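Local coordinates for STIL N-terminal domain-containing protein (Trichoplax adhaerens, PDB 5OI9), which probably takes part in centriole assembly as a STIL homologue, this chain being the N-terminal domain, whose likely role is to bind partner proteins such as CEP85, at residues 26-31 against 193-198; 81-86 against 268-273; 140-145 against 322-327; 187-192 against 346-351. All coordinates share one frame; numbering follows the deposited sequence. Where two conformers were deposited one is given.

Contact 1 of 4, residues 26-31 against 193-198; sequences QEELHL and SALITA
Strand 27-29 forms an antiparallel ladder with strand 196-198 and is the outermost strand on this side of a seven-strand mixed sheet. Leu29 and Ala198 lose the most surface here. They sit in the two hydrogen-bonded pairs, Leu29 with Ile196 and Glu27 with Ala198. Each pair is closed by two backbone bonds. Ala198 N gives to Glu27 O at 2.8 Å, and Leu29 N gives to Ile196 O at 2.9 Å, N-H...O angle 164°. Leu29 and Ala198 lie on the same sheet face as Ile196. Leu29 CG is anti to its own carbonyl carbon (chi1 -50°). Leu29 CD1 thereby lies 4.1 Å from Ala198 CB, and Leu29 CB comes 4.0 Å from Ile196 CB as the two chains cross obliquely. Helix 270-281 covers Ile196 through Trp273 and Leu280. Beyond the ladder, Leu195 packs its CD2 against His30 CB at 3.8 Å. The His30 ring swings anti to its backbone N (chi1 -173°) and lies against the Ser193-Ala194 backbone. Its ND1 is bonded to Leu32 N and its NE2 to Pro192 O, which fixes the ring rotation and is consistent with a proton on NE2. The CD2 corner of the ring meets Ala194 O edge-on, in the ring plane, at 3.5 Å.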
# COMPACT_ATOMS: atom_id res chain seq x y z
N GLN A 26 14.13 19.90 5.13
CA GLN A 26 13.08 18.97 5.50
C GLN A 26 12.49 18.32 4.25
O GLN A 26 12.47 18.91 3.17
CB GLN A 26 11.96 19.67 6.26
CG GLN A 26 12.28 20.03 7.69
CD GLN A 26 11.02 20.28 8.50
OE1 GLN A 26 9.93 20.39 7.95
NE2 GLN A 26 11.17 20.34 9.82
N GLU A 27 12.01 17.09 4.41
CA GLU A 27 11.30 16.39 3.35
C GLU A 27 9.96 15.91 3.89
O GLU A 27 9.86 15.51 5.06
CB GLU A 27 12.11 15.20 2.81
CG GLU A 27 13.52 15.54 2.35
CD GLU A 27 13.56 16.20 0.98
OE1 GLU A 27 14.63 16.74 0.62
OE2 GLU A 27 12.54 16.17 0.27
N GLU A 28 8.94 15.96 3.05
CA GLU A 28 7.62 15.45 3.38
C GLU A 28 7.40 14.15 2.63
O GLU A 28 7.46 14.13 1.40
CB GLU A 28 6.53 16.47 3.04
CG GLU A 28 6.61 17.76 3.85
CD GLU A 28 5.66 18.83 3.34
OE1 GLU A 28 5.17 18.69 2.20
OE2 GLU A 28 5.42 19.80 4.08
N LEU A 29 7.14 13.08 3.37
CA LEU A 29 6.99 11.75 2.80
C LEU A 29 5.52 11.36 2.77
O LEU A 29 4.77 11.63 3.72
CB LEU A 29 7.79 10.72 3.61
CG LEU A 29 9.25 11.07 3.91
CD1 LEU A 29 9.95 9.94 4.67
CD2 LEU A 29 10.00 11.39 2.62
N HIS A 30 5.11 10.73 1.67
CA HIS A 30 3.77 10.15 1.58
C HIS A 30 3.78 9.10 0.48
O HIS A 30 4.61 9.13 -0.43
CB HIS A 30 2.70 11.20 1.30
CG HIS A 30 1.30 10.66 1.35
ND1 HIS A 30 0.63 10.23 0.23
CD2 HIS A 30 0.47 10.45 2.40
CE1 HIS A 30 -0.57 9.79 0.58
NE2 HIS A 30 -0.69 9.91 1.89
N LEU A 31 2.82 8.16 0.58
CA LEU A 31 2.73 7.05 -0.35
C LEU A 31 2.77 7.51 -1.80
O LEU A 31 3.48 6.93 -2.63
CB LEU A 31 1.45 6.25 -0.09
CG LEU A 31 1.20 5.11 -1.08
CD1 LEU A 31 2.14 3.96 -0.79
CD2 LEU A 31 -0.25 4.65 -1.05
N SER A 193 -3.62 9.71 5.10
CA SER A 193 -3.14 11.01 4.64
C SER A 193 -1.89 11.47 5.37
O SER A 193 -1.24 12.41 4.89
CB SER A 193 -4.24 12.06 4.79
OG SER A 193 -4.60 12.22 6.15
N ALA A 194 -1.53 10.84 6.48
CA ALA A 194 -0.45 11.33 7.33
C ALA A 194 0.82 11.62 6.54
O ALA A 194 1.32 10.77 5.80
CB ALA A 194 -0.15 10.32 8.43
N LEU A 195 1.34 12.84 6.69
CA LEU A 195 2.64 13.22 6.15
C LEU A 195 3.72 12.98 7.19
O LEU A 195 3.58 13.40 8.35
CB LEU A 195 2.65 14.69 5.73
CG LEU A 195 1.79 15.16 4.56
CD1 LEU A 195 2.06 16.63 4.26
CD2 LEU A 195 2.04 14.31 3.33
N ILE A 196 4.79 12.32 6.79
CA ILE A 196 5.96 12.13 7.65
C ILE A 196 6.95 13.25 7.34
O ILE A 196 7.41 13.38 6.21
CB ILE A 196 6.60 10.75 7.44
CG1 ILE A 196 5.62 9.64 7.81
CG2 ILE A 196 7.89 10.64 8.25
CD1 ILE A 196 5.26 9.61 9.27
N THR A 197 7.27 14.05 8.36
CA THR A 197 8.32 15.05 8.24
C THR A 197 9.67 14.39 8.51
O THR A 197 9.85 13.74 9.54
CB THR A 197 8.10 16.19 9.23
OG1 THR A 197 6.78 16.73 9.06
CG2 THR A 197 9.12 17.30 9.01
N ALA A 198 10.61 14.55 7.58
CA ALA A 198 11.92 13.92 7.68
C ALA A 198 13.01 14.97 7.60
O ALA A 198 13.02 15.80 6.68
CB ALA A 198 12.11 12.87 6.58

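Contact 2 of 4, residues 81-86 against 268-273; sequences KDDRVI and HHPYVW
Segment 81-86 runs from the turn between strands 69-79 and 85-97 into the second of these strands. Segment 268-273 opens helix 270-281. The contact begins at Asp83, whose backbone is in the left-handed region. Its CB points toward the other segment, and CG stands anti to its own carbonyl carbon. The carboxylate is thus laid across the backbone just ahead of the helix. Asp83 CB rests on Pro270 CD at 3.7 Å. Asp83 OD1 approaches His269 CD2 to 3.7 Å, with the carboxylate and imidazole planes 65° apart. The other oxygen, Asp83 OD2, lies 3.2 Å from His268 O. These are two acceptors, so no hydrogen bond joins the segments here. The nearby helix start may favour the negative charge, though His268 O works against it. Arg84 turns away and makes a salt bridge with Asp36. Val85 points back to the helix, and its CG2 meets Pro270 CG at 4.2 Å. Ile79 and Leu77 of strand 69-79 extend this apolar patch, Ile79 against Pro270 and His269, and Leu77 against Val85. On the helix side, His269 CG is anti to the backbone N (chi1 -164°). This directs ND1 back to accept from Tyr271 N at 3.0 Å, with the donor close to the ring plane. Val272 N bonds to His269 O. The site is therefore a histidine N-cap followed by a proline in the first turn, with a beta-hairpin turn packed against the helix start.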
# COMPACT_ATOMS: atom_id res chain seq x y z
N LYS A 81 8.35 4.91 -12.36
CA LYS A 81 9.02 6.14 -12.78
C LYS A 81 8.86 7.23 -11.72
O LYS A 81 7.75 7.71 -11.48
CB LYS A 81 8.53 6.63 -14.16
CG LYS A 81 7.08 7.09 -14.32
CD LYS A 81 6.95 7.77 -15.68
CE LYS A 81 5.52 8.15 -16.06
NZ LYS A 81 5.47 8.67 -17.47
N ASP A 82 9.98 7.60 -11.10
CA ASP A 82 10.02 8.55 -9.99
C ASP A 82 9.01 8.17 -8.91
O ASP A 82 8.18 8.98 -8.48
CB ASP A 82 9.81 9.99 -10.46
CG ASP A 82 10.07 11.02 -9.36
OD1 ASP A 82 11.24 11.14 -8.92
OD2 ASP A 82 9.12 11.69 -8.93
N ASP A 83 9.07 6.91 -8.49
CA ASP A 83 8.24 6.38 -7.41
C ASP A 83 6.75 6.53 -7.73
O ASP A 83 5.95 6.88 -6.86
CB ASP A 83 8.59 7.04 -6.08
CG ASP A 83 10.06 6.83 -5.68
OD1 ASP A 83 10.57 5.70 -5.87
OD2 ASP A 83 10.70 7.78 -5.19
N ARG A 84 6.38 6.25 -8.98
CA ARG A 84 4.99 6.32 -9.42
C ARG A 84 4.34 4.95 -9.26
O ARG A 84 4.78 3.96 -9.85
CB ARG A 84 4.90 6.79 -10.88
CG ARG A 84 3.56 6.53 -11.53
CD ARG A 84 3.36 7.41 -12.75
NE ARG A 84 3.30 8.83 -12.39
CZ ARG A 84 2.75 9.77 -13.15
NH1 ARG A 84 2.20 9.45 -14.31
NH2 ARG A 84 2.74 11.03 -12.74
N VAL A 85 3.28 4.89 -8.45
CA VAL A 85 2.66 3.64 -8.06
C VAL A 85 1.57 3.27 -9.06
O VAL A 85 0.70 4.10 -9.38
CB VAL A 85 2.08 3.73 -6.64
CG1 VAL A 85 1.49 2.39 -6.23
CG2 VAL A 85 3.16 4.16 -5.66
N ILE A 86 1.61 2.03 -9.55
CA ILE A 86 0.62 1.50 -10.48
C ILE A 86 0.17 0.14 -9.97
O ILE A 86 1.01 -0.69 -9.60
CB ILE A 86 1.19 1.37 -11.91
CG1 ILE A 86 1.58 2.75 -12.46
CG2 ILE A 86 0.18 0.70 -12.83
CD1 ILE A 86 2.11 2.71 -13.87
N HIS A 268 12.50 9.15 -0.79
CA HIS A 268 11.21 9.39 -1.42
C HIS A 268 10.51 8.11 -1.87
O HIS A 268 9.36 8.18 -2.29
CB HIS A 268 11.37 10.33 -2.62
CG HIS A 268 12.03 11.62 -2.28
ND1 HIS A 268 11.40 12.62 -1.57
CD2 HIS A 268 13.27 12.09 -2.56
CE1 HIS A 268 12.22 13.64 -1.42
NE2 HIS A 268 13.36 13.35 -2.01
N HIS A 269 11.18 6.97 -1.79
CA HIS A 269 10.54 5.71 -2.14
C HIS A 269 9.35 5.46 -1.21
O HIS A 269 9.50 5.58 0.01
CB HIS A 269 11.54 4.56 -2.05
CG HIS A 269 11.10 3.31 -2.74
ND1 HIS A 269 10.10 2.49 -2.24
CD2 HIS A 269 11.53 2.72 -3.88
CE1 HIS A 269 9.93 1.46 -3.05
NE2 HIS A 269 10.78 1.58 -4.06
N PRO A 270 8.17 5.14 -1.74
CA PRO A 270 7.00 4.95 -0.87
C PRO A 270 7.17 3.85 0.17
O PRO A 270 6.44 3.84 1.16
CB PRO A 270 5.87 4.63 -1.85
CG PRO A 270 6.54 4.22 -3.12
CD PRO A 270 7.84 4.96 -3.17
N TYR A 271 8.12 2.93 -0.03
CA TYR A 271 8.38 1.91 0.99
C TYR A 271 8.89 2.53 2.29
O TYR A 271 8.61 2.01 3.37
CB TYR A 271 9.38 0.88 0.46
CG TYR A 271 9.71 -0.22 1.44
CD1 TYR A 271 8.91 -1.35 1.53
CD2 TYR A 271 10.81 -0.13 2.28
CE1 TYR A 271 9.20 -2.37 2.42
CE2 TYR A 271 11.12 -1.14 3.17
CZ TYR A 271 10.31 -2.25 3.24
OH TYR A 271 10.60 -3.26 4.13
N VAL A 272 9.64 3.63 2.20
CA VAL A 272 10.16 4.28 3.39
C VAL A 272 9.02 4.85 4.23
O VAL A 272 8.95 4.63 5.44
CB VAL A 272 11.18 5.37 3.01
CG1 VAL A 272 11.65 6.12 4.25
CG2 VAL A 272 12.36 4.76 2.27
N TRP A 273 8.13 5.60 3.58
CA TRP A 273 6.93 6.09 4.26
C TRP A 273 6.12 4.95 4.85
O TRP A 273 5.57 5.07 5.95
CB TRP A 273 6.10 6.92 3.29
CG TRP A 273 4.80 7.42 3.84
CD1 TRP A 273 4.59 8.58 4.52
CD2 TRP A 273 3.51 6.79 3.71
NE1 TRP A 273 3.26 8.71 4.84
CE2 TRP A 273 2.58 7.63 4.35
CE3 TRP A 273 3.07 5.61 3.12
CZ2 TRP A 273 1.22 7.31 4.42
CZ3 TRP A 273 1.72 5.30 3.19
CH2 TRP A 273 0.81 6.15 3.84

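Contact 3 of 4, residues 140-145 against 322-327; sequences SEYYDA and FLYCQA
Aromatic packing dominates this contact between helix 139-155 and strand 322-334. Tyr142 is the central residue. Its CG is anti to the carbonyl carbon (chi1 -69°), so the ring reaches out from the helix and lies across the strand. Tyr324 comes up to one face of it. Tyr324 CD2 is 3.3 Å from Tyr142 CD2 and sits over the ring toward its rim. The two rings have centroids 4.7 Å apart and planes at 49°, neither parallel nor perpendicular. Tyr324 CB adds a CH-pi contact, 4.1 Å from the centroid of the Tyr142 ring. This fit depends on Tyr324 holding CG in the crowded position between backbone N and carbonyl carbon (chi1 68°). Apolar contacts come from Phe322, with the same kind of chi1. Its CE1 touches Tyr142 CB at 4.0 Å, and its CZ reaches Tyr143 CA at 4.1 Å. The polar tip of Tyr142 passes over the strand backbone. Tyr142 OH is 3.3 Å from Gln326 CB and 3.4 Å from Cys325 O. Around this core, Phe137 meets the Tyr142 ring and Phe146 meets the Phe322 ring. Val190 of the adjacent strand 180-192 packs on both Tyr142 and Tyr324. The helix thus lies over strands 180-192 and 322-334, with Ile139 touching Phe322 and Tyr324.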
# COMPACT_ATOMS: atom_id res chain seq x y z
N SER A 140 -19.39 6.63 3.93
CA SER A 140 -19.50 5.54 4.90
C SER A 140 -18.74 4.31 4.43
O SER A 140 -18.12 3.61 5.24
CB SER A 140 -20.97 5.20 5.15
OG SER A 140 -21.56 4.61 4.00
N GLU A 141 -18.78 4.02 3.13
CA GLU A 141 -18.03 2.89 2.60
C GLU A 141 -16.53 3.14 2.67
O GLU A 141 -15.76 2.24 3.03
CB GLU A 141 -18.47 2.61 1.16
CG GLU A 141 -17.97 1.30 0.58
CD GLU A 141 -18.56 1.01 -0.79
OE1 GLU A 141 -19.50 1.72 -1.19
OE2 GLU A 141 -18.07 0.07 -1.46
N TYR A 142 -16.09 4.36 2.35
CA TYR A 142 -14.68 4.70 2.49
C TYR A 142 -14.24 4.62 3.95
O TYR A 142 -13.14 4.15 4.25
CB TYR A 142 -14.42 6.11 1.95
CG TYR A 142 -14.54 6.28 0.45
CD1 TYR A 142 -13.66 5.64 -0.42
CD2 TYR A 142 -15.52 7.10 -0.10
CE1 TYR A 142 -13.76 5.81 -1.79
CE2 TYR A 142 -15.63 7.27 -1.46
CZ TYR A 142 -14.74 6.62 -2.30
OH TYR A 142 -14.85 6.79 -3.67
N TYR A 143 -15.10 5.09 4.87
CA TYR A 143 -14.74 5.10 6.28
C TYR A 143 -14.53 3.69 6.82
O TYR A 143 -13.55 3.43 7.52
CB TYR A 143 -15.83 5.82 7.08
CG TYR A 143 -15.69 5.70 8.58
CD1 TYR A 143 -14.86 6.56 9.29
CD2 TYR A 143 -16.40 4.74 9.29
CE1 TYR A 143 -14.73 6.45 10.66
CE2 TYR A 143 -16.27 4.62 10.66
CZ TYR A 143 -15.43 5.48 11.34
OH TYR A 143 -15.30 5.37 12.71
N ASP A 144 -15.44 2.78 6.49
CA ASP A 144 -15.30 1.40 6.96
C ASP A 144 -14.06 0.74 6.38
O ASP A 144 -13.39 -0.03 7.07
CB ASP A 144 -16.56 0.60 6.62
CG ASP A 144 -17.76 1.03 7.45
OD1 ASP A 144 -17.57 1.38 8.63
OD2 ASP A 144 -18.89 1.02 6.92
N ALA A 145 -13.73 1.04 5.12
CA ALA A 145 -12.53 0.48 4.52
C ALA A 145 -11.28 0.99 5.22
O ALA A 145 -10.33 0.23 5.44
CB ALA A 145 -12.48 0.81 3.03
N PHE A 322 -7.89 10.34 6.23
CA PHE A 322 -7.55 9.56 5.04
C PHE A 322 -7.88 10.34 3.77
O PHE A 322 -8.79 11.17 3.74
CB PHE A 322 -8.28 8.21 5.03
CG PHE A 322 -9.78 8.30 5.11
CD1 PHE A 322 -10.55 8.37 3.96
CD2 PHE A 322 -10.42 8.30 6.34
CE1 PHE A 322 -11.93 8.45 4.04
CE2 PHE A 322 -11.80 8.38 6.42
CZ PHE A 322 -12.55 8.45 5.27
N LEU A 323 -7.11 10.05 2.73
CA LEU A 323 -7.43 10.50 1.38
C LEU A 323 -8.32 9.45 0.71
O LEU A 323 -8.22 8.26 1.00
CB LEU A 323 -6.17 10.70 0.55
CG LEU A 323 -5.00 11.43 1.21
CD1 LEU A 323 -3.78 11.35 0.31
CD2 LEU A 323 -5.37 12.87 1.48
N TYR A 324 -9.18 9.91 -0.19
CA TYR A 324 -10.05 8.99 -0.91
C TYR A 324 -10.59 9.69 -2.14
O TYR A 324 -10.70 10.92 -2.18
CB TYR A 324 -11.20 8.50 -0.03
CG TYR A 324 -12.20 9.58 0.32
CD1 TYR A 324 -11.91 10.54 1.28
CD2 TYR A 324 -13.44 9.63 -0.30
CE1 TYR A 324 -12.82 11.52 1.61
CE2 TYR A 324 -14.36 10.60 0.02
CZ TYR A 324 -14.04 11.55 0.97
OH TYR A 324 -14.96 12.53 1.30
N CYS A 325 -10.91 8.89 -3.16
CA CYS A 325 -11.66 9.36 -4.32
C CYS A 325 -12.04 8.17 -5.19
O CYS A 325 -11.66 7.03 -4.88
CB CYS A 325 -10.85 10.36 -5.15
SG CYS A 325 -9.64 9.62 -6.26
N GLN A 326 -12.78 8.42 -6.27
CA GLN A 326 -13.17 7.34 -7.16
C GLN A 326 -12.96 7.78 -8.60
O GLN A 326 -12.87 8.98 -8.91
CB GLN A 326 -14.62 6.92 -6.94
CG GLN A 326 -15.64 7.97 -7.33
CD GLN A 326 -17.04 7.41 -7.45
OE1 GLN A 326 -17.59 6.87 -6.49
NE2 GLN A 326 -17.62 7.51 -8.64
N ALA A 327 -12.89 6.79 -9.48
CA ALA A 327 -12.83 7.01 -10.92
C ALA A 327 -13.65 5.93 -11.60
O ALA A 327 -13.82 4.83 -11.06
CB ALA A 327 -11.39 6.99 -11.44

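Contact 4 of 4, residues 187-192 against 346-351; sequences SGVVVP and LQLVPN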
# COMPACT_ATOMS: atom_id res chain seq x y z
N SER A 187 -13.92 2.48 -9.51
CA SER A 187 -12.86 2.07 -8.59
C SER A 187 -12.69 3.13 -7.51
O SER A 187 -12.61 4.33 -7.82
CB SER A 187 -11.54 1.86 -9.33
OG SER A 187 -11.04 3.09 -9.83
N GLY A 188 -12.64 2.70 -6.26
CA GLY A 188 -12.42 3.60 -5.15
C GLY A 188 -11.28 3.12 -4.29
O GLY A 188 -11.03 1.93 -4.14
N VAL A 189 -10.56 4.09 -3.71
CA VAL A 189 -9.38 3.81 -2.90
C VAL A 189 -9.40 4.71 -1.67
O VAL A 189 -9.94 5.82 -1.69
CB VAL A 189 -8.08 4.00 -3.70
CG1 VAL A 189 -7.83 5.48 -3.99
CG2 VAL A 189 -6.89 3.38 -2.98
N VAL A 190 -8.81 4.21 -0.58
CA VAL A 190 -8.53 5.01 0.61
C VAL A 190 -7.07 4.82 0.98
O VAL A 190 -6.55 3.70 0.93
CB VAL A 190 -9.45 4.65 1.80
CG1 VAL A 190 -10.88 5.04 1.51
CG2 VAL A 190 -9.37 3.16 2.11
N VAL A 191 -6.40 5.92 1.30
CA VAL A 191 -5.00 5.91 1.70
C VAL A 191 -4.85 6.79 2.94
O VAL A 191 -5.48 7.86 3.00
CB VAL A 191 -4.09 6.40 0.56
CG1 VAL A 191 -2.65 6.53 1.03
CG2 VAL A 191 -4.18 5.45 -0.63
N PRO A 192 -4.06 6.40 3.94
CA PRO A 192 -3.81 7.31 5.06
C PRO A 192 -3.16 8.59 4.56
O PRO A 192 -2.29 8.57 3.69
CB PRO A 192 -2.86 6.51 5.96
CG PRO A 192 -3.11 5.09 5.61
CD PRO A 192 -3.46 5.07 4.15
N LEU A 346 -7.40 3.61 -15.20
CA LEU A 346 -8.07 4.59 -14.37
C LEU A 346 -7.03 5.39 -13.59
O LEU A 346 -6.05 4.82 -13.10
CB LEU A 346 -9.06 3.93 -13.40
CG LEU A 346 -10.28 3.27 -14.03
CD1 LEU A 346 -11.06 2.46 -13.01
CD2 LEU A 346 -11.17 4.32 -14.68
N GLN A 347 -7.26 6.69 -13.48
CA GLN A 347 -6.38 7.60 -12.76
C GLN A 347 -7.09 8.09 -11.51
O GLN A 347 -8.22 8.58 -11.58
CB GLN A 347 -5.99 8.80 -13.64
CG GLN A 347 -5.33 8.41 -14.96
CD GLN A 347 -3.87 8.06 -14.81
OE1 GLN A 347 -3.01 8.95 -14.73
NE2 GLN A 347 -3.57 6.77 -14.77
N LEU A 348 -6.44 7.94 -10.36
CA LEU A 348 -7.02 8.33 -9.08
C LEU A 348 -6.07 9.29 -8.38
O LEU A 348 -4.96 8.90 -7.99
CB LEU A 348 -7.31 7.11 -8.20
CG LEU A 348 -8.45 6.16 -8.61
CD1 LEU A 348 -8.06 5.28 -9.79
CD2 LEU A 348 -8.91 5.29 -7.44
N VAL A 349 -6.50 10.54 -8.24
CA VAL A 349 -5.76 11.54 -7.47
C VAL A 349 -6.64 11.93 -6.28
O VAL A 349 -7.36 12.94 -6.34
CB VAL A 349 -5.38 12.76 -8.33
CG1 VAL A 349 -4.55 13.75 -7.52
CG2 VAL A 349 -4.63 12.32 -9.57
N PRO A 350 -6.62 11.16 -5.20
CA PRO A 350 -7.54 11.40 -4.09
C PRO A 350 -7.08 12.53 -3.18
O PRO A 350 -5.89 12.86 -3.12
CB PRO A 350 -7.54 10.07 -3.35
CG PRO A 350 -6.18 9.52 -3.59
CD PRO A 350 -5.75 10.00 -4.95
N ASN A 351 -8.04 13.12 -2.47
CA ASN A 351 -7.71 14.15 -1.49
C ASN A 351 -8.58 13.97 -0.24
O ASN A 351 -9.41 13.06 -0.15
CB ASN A 351 -7.85 15.57 -2.06
CG ASN A 351 -9.27 15.94 -2.44
OD1 ASN A 351 -10.22 15.20 -2.19
ND2 ASN A 351 -9.43 17.12 -3.03
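Two strands of the same mixed sheet face each other here without a hydrogen bond between the segments. The axes of the short strand segments 187-192 and 346-348 come within 8.8 Å, at 29°, and side chains fill the gap. Leu348 has the most surface buried here. Its CG is anti to the carbonyl carbon, and chi2 of 75° splays the two methyls toward different partners. Leu348 CD2, the branch anti to CA, touches Val189 CG1 at 3.6 Å. Leu348 CD1 turns to Ser187 OG at 3.7 Å. Val189 meets it with CG1 in the crowded position between backbone N and carbonyl carbon. The same methyl, Val189 CG1, is 4.4 Å from Pro350 CG, so one methyl serves both the leucine and the proline. Leu346 shares the first torsion of Leu348 but has an extended chi2 of 171°. This carries CD1 to the serine, 3.2 Å from Ser187 OG, a close approach of methyl to hydroxyl. Ser187 was modelled in two conformers. In the one described, OG is also in the crowded position and makes a weak hydrogen bond to Ala327 O. That bond gives the buried hydroxyl a polar partner. Cys325 of strand 322-334 packs on Leu348 and Pro350, and Leu168 of strand 167-176 packs on Val189. Strand 343-348 is joined to strand 39-44, many strands away from 180-192 along the sheet. Two strands far apart in the strand order thus pack face to face through buried apolar side chains, consistent with a strongly curled sheet.

In the fold
From the N terminus, the chain passes 26-31, 81-86, 140-145 and 187-192, then 193-198, 268-273, 322-327 and 346-351. Contact 1 closes the first loop, contact 2 the next, then contacts 3 and 4. Every pair of loops crosses, and none nests. Contact 1 fastens the N-terminal strand to the seven-strand sheet. Contact 2 sets helix 270-281 against the nine-strand sheet. Contact 3 lays helix 139-155 on that sheet, and contact 4 joins strands within it. Segments 187-192 and 193-198 are consecutive, so the chain steps from one sheet to the other there. Contacts 3 and 4 lie about 8 Å apart between centres, on neighbouring strands.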